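Local coordinates for protein ZYRO0G01672p (Zygosaccharomyces rouxii, PDB 4U8T) that probably reads N6-methyladenosine marks in messenger RNA through its YTH domain, at residues K70-F75 and V86-S91. Residues are numbered along the deposited sequence; the frame is centred on the assembly and turned at random.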
ATOM      1  N   LYS A  70     -10.427  -5.898   5.763  1.00 31.23           N
ATOM      2  CA  LYS A  70      -9.541  -4.754   5.673  1.00 30.97           C
ATOM      3  C   LYS A  70      -9.128  -4.474   4.247  1.00 26.32           C
ATOM      4  O   LYS A  70      -9.332  -5.288   3.358  1.00 25.25           O
ATOM      5  CB  LYS A  70      -8.303  -4.992   6.535  1.00 32.57           C
ATOM      6  CG  LYS A  70      -8.570  -5.016   8.048  1.00 36.42           C
ATOM      7  CD  LYS A  70      -7.307  -5.379   8.833  1.00 43.50           C
ATOM      8  CE  LYS A  70      -7.565  -5.511  10.338  1.00 53.81           C
ATOM      9  NZ  LYS A  70      -6.300  -5.655  11.136  1.00 49.67           N
ATOM     10  N   ILE A  71      -8.518  -3.321   4.036  1.00 26.99           N
ATOM     11  CA  ILE A  71      -7.878  -3.034   2.755  1.00 24.54           C
ATOM     12  C   ILE A  71      -6.388  -2.840   2.966  1.00 21.67           C
ATOM     13  O   ILE A  71      -5.960  -1.982   3.720  1.00 22.39           O
ATOM     14  CB  ILE A  71      -8.475  -1.790   2.061  1.00 20.91           C
ATOM     15  CG1 ILE A  71      -9.806  -2.143   1.419  1.00 22.25           C
ATOM     16  CG2 ILE A  71      -7.559  -1.285   0.980  1.00 19.51           C
ATOM     17  CD1 ILE A  71     -10.362  -1.077   0.628  1.00 26.00           C
ATOM     18  N   TYR A  72      -5.606  -3.682   2.306  1.00 22.01           N
ATOM     19  CA  TYR A  72      -4.159  -3.635   2.389  1.00 16.96           C
ATOM     20  C   TYR A  72      -3.595  -2.820   1.243  1.00 18.19           C
ATOM     21  O   TYR A  72      -4.037  -2.899   0.115  1.00 17.43           O
ATOM     22  CB  TYR A  72      -3.587  -5.036   2.383  1.00 17.40           C
ATOM     23  CG  TYR A  72      -3.928  -5.801   3.626  1.00 25.16           C
ATOM     24  CD1 TYR A  72      -5.119  -6.490   3.727  1.00 24.49           C
ATOM     25  CD2 TYR A  72      -3.059  -5.840   4.702  1.00 20.69           C
ATOM     26  CE1 TYR A  72      -5.436  -7.176   4.858  1.00 24.22           C
ATOM     27  CE2 TYR A  72      -3.367  -6.516   5.818  1.00 24.49           C
ATOM     28  CZ  TYR A  72      -4.560  -7.195   5.901  1.00 28.52           C
ATOM     29  OH  TYR A  72      -4.881  -7.893   7.039  1.00 27.60           O
ATOM     30  N   LEU A  73      -2.611  -2.012   1.579  1.00 18.86           N
ATOM     31  CA  LEU A  73      -1.931  -1.174   0.624  1.00 16.45           C
ATOM     32  C   LEU A  73      -0.483  -1.617   0.529  1.00 19.70           C
ATOM     33  O   LEU A  73       0.227  -1.651   1.517  1.00 19.28           O
ATOM     34  CB  LEU A  73      -2.035   0.291   1.040  1.00 16.50           C
ATOM     35  CG  LEU A  73      -3.423   0.859   1.339  1.00 18.59           C
ATOM     36  CD1 LEU A  73      -3.297   2.237   1.921  1.00 17.91           C
ATOM     37  CD2 LEU A  73      -4.260   0.911   0.067  1.00 18.84           C
ATOM     38  N   LEU A  74      -0.053  -1.966  -0.667  1.00 14.04           N
ATOM     39  CA  LEU A  74       1.306  -2.395  -0.875  1.00 14.58           C
ATOM     40  C   LEU A  74       2.058  -1.270  -1.556  1.00 17.73           C
ATOM     41  O   LEU A  74       1.789  -0.959  -2.690  1.00 21.05           O
ATOM     42  CB  LEU A  74       1.330  -3.691  -1.696  1.00 17.44           C
ATOM     43  CG  LEU A  74       0.305  -4.789  -1.292  1.00 22.64           C
ATOM     44  CD1 LEU A  74       0.495  -6.052  -2.093  1.00 22.41           C
ATOM     45  CD2 LEU A  74       0.302  -5.152   0.174  1.00 17.52           C
ATOM     46  N   PHE A  75       2.951  -0.615  -0.827  1.00 15.54           N
ATOM     47  CA  PHE A  75       3.619   0.588  -1.301  1.00 14.50           C
ATOM     48  C   PHE A  75       4.866   0.334  -2.164  1.00 18.66           C
ATOM     49  O   PHE A  75       5.666  -0.537  -1.906  1.00 17.53           O
ATOM     50  CB  PHE A  75       4.016   1.459  -0.130  1.00 14.14           C
ATOM     51  CG  PHE A  75       2.915   2.289   0.426  1.00 11.52           C
ATOM     52  CD1 PHE A  75       1.940   1.736   1.216  1.00 10.61           C
ATOM     53  CD2 PHE A  75       2.886   3.647   0.204  1.00 11.84           C
ATOM     54  CE1 PHE A  75       0.960   2.509   1.741  1.00  9.98           C
ATOM     55  CE2 PHE A  75       1.894   4.416   0.715  1.00 16.46           C
ATOM     56  CZ  PHE A  75       0.932   3.852   1.488  1.00 11.41           C
ATOM     57  N   VAL A  86       3.850  -2.235   3.755  1.00 17.06           N
ATOM     58  CA  VAL A  86       2.447  -2.605   3.751  1.00 13.84           C
ATOM     59  C   VAL A  86       1.691  -1.813   4.774  1.00 15.82           C
ATOM     60  O   VAL A  86       2.108  -1.741   5.902  1.00 19.82           O
ATOM     61  CB  VAL A  86       2.272  -4.097   4.055  1.00 14.23           C
ATOM     62  CG1 VAL A  86       0.815  -4.487   4.029  1.00 12.26           C
ATOM     63  CG2 VAL A  86       3.039  -4.903   3.070  1.00 16.73           C
ATOM     64  N   ALA A  87       0.547  -1.262   4.398  1.00 15.21           N
ATOM     65  CA  ALA A  87      -0.298  -0.555   5.339  1.00 16.28           C
ATOM     66  C   ALA A  87      -1.750  -1.000   5.220  1.00 19.46           C
ATOM     67  O   ALA A  87      -2.133  -1.570   4.231  1.00 22.98           O
ATOM     68  CB  ALA A  87      -0.183   0.909   5.122  1.00 12.80           C
ATOM     69  N   GLU A  88      -2.545  -0.776   6.257  1.00 22.36           N
ATOM     70  CA  GLU A  88      -3.995  -0.928   6.167  1.00 21.54           C
ATOM     71  C   GLU A  88      -4.678   0.407   6.120  1.00 21.22           C
ATOM     72  O   GLU A  88      -4.172   1.350   6.673  1.00 21.63           O
ATOM     73  CB  GLU A  88      -4.572  -1.680   7.349  1.00 25.38           C
ATOM     74  CG  GLU A  88      -3.853  -2.898   7.788  1.00 30.69           C
ATOM     75  CD  GLU A  88      -4.412  -3.385   9.082  1.00 39.08           C
ATOM     76  OE1 GLU A  88      -5.171  -2.611   9.701  1.00 44.65           O
ATOM     77  OE2 GLU A  88      -4.116  -4.535   9.470  1.00 44.43           O
HETATM   78  N   MSE A  89      -5.842   0.478   5.479  1.00 19.66           N
HETATM   79  CA  MSE A  89      -6.698   1.630   5.646  1.00 19.73           C
HETATM   80  C   MSE A  89      -7.327   1.527   7.025  1.00 24.19           C
HETATM   81  O   MSE A  89      -7.616   0.441   7.497  1.00 23.55           O
HETATM   82  CB  MSE A  89      -7.755   1.701   4.556  1.00 19.56           C
HETATM   83  CG  MSE A  89      -7.229   2.053   3.191  1.00 24.83           C
HETATM   84 SE   MSE A  89      -8.546   2.307   1.775  1.00 38.56          SE
HETATM   85  CE  MSE A  89      -9.246   4.000   2.262  1.00 23.26           C
ATOM     86  N   SER A  90      -7.507   2.649   7.699  1.00 24.08           N
ATOM     87  CA  SER A  90      -8.103   2.611   9.016  1.00 26.33           C
ATOM     88  C   SER A  90      -9.161   3.688   9.087  1.00 26.01           C
ATOM     89  O   SER A  90      -9.715   3.985  10.133  1.00 28.18           O
ATOM     90  CB  SER A  90      -7.064   2.778  10.119  1.00 25.28           C
ATOM     91  OG  SER A  90      -6.344   3.959   9.974  1.00 26.83           O
ATOM     92  N   SER A  91      -9.414   4.304   7.953  1.00 22.73           N
ATOM     93  CA  SER A  91     -10.517   5.206   7.851  1.00 24.59           C
ATOM     94  C   SER A  91     -10.926   5.343   6.405  1.00 26.97           C
ATOM     95  O   SER A  91     -10.211   4.937   5.509  1.00 24.60           O
ATOM     96  CB  SER A  91     -10.151   6.556   8.440  1.00 27.61           C
ATOM     97  OG  SER A  91      -9.630   7.411   7.447  1.00 27.86           O
TER
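Leu73 and Ala87 form the hydrogen-bonded pair at the heart of an antiparallel beta hairpin, with Tyr72–Glu88 and Leu74–Val86 as the non-hydrogen-bonded pairs flanking it. Leu73 N reaches Ala87 O at 2.7 Å, Ala87 N returns to Leu73 O, and Met89 N adds a bond to Ile71 O at 3.0 Å. The strand axes, 144° apart in direction, carry a marked twist.

The hairpin illustrates how a buried sheet can admit a charge: one face mixes Tyr72, Leu74 and Val86 with the acid Glu88, the other is apolar. On the first, Glu88 stands beside Tyr72, with Glu88 CG 4.1 Å from Tyr72 CE2. Val86 CG1 lies at the edge of that ring, near its plane, and 3.9 Å from Leu74 CD2. Extended beyond CG (chi2 171°), the Glu88 chain brings its carboxylate to Lys70, whose NZ makes a salt bridge with the syn side of Glu88 OE2 at 3.0 Å, 26° out of the carboxylate plane. An alanine at Glu88 would probably leave the Lys70 ammonium without this mate and open a gap beside the Tyr72 ring.

On the apolar face, selenomethionine Met89 lies alongside Ile71, Met89 SE 3.8 Å from Ile71 CG2, and Phe75 CE1 touches Ala87 CB.

Strand 27-33 bonds to the far edge of 70-75, and Tyr72 meets Phe28. Helix 52-63 packs on Ile71 and Met89, Trp48 and Trp116 meet Phe75, and strand 111-123 continues the central sheet of the YTH domain beyond 86-91.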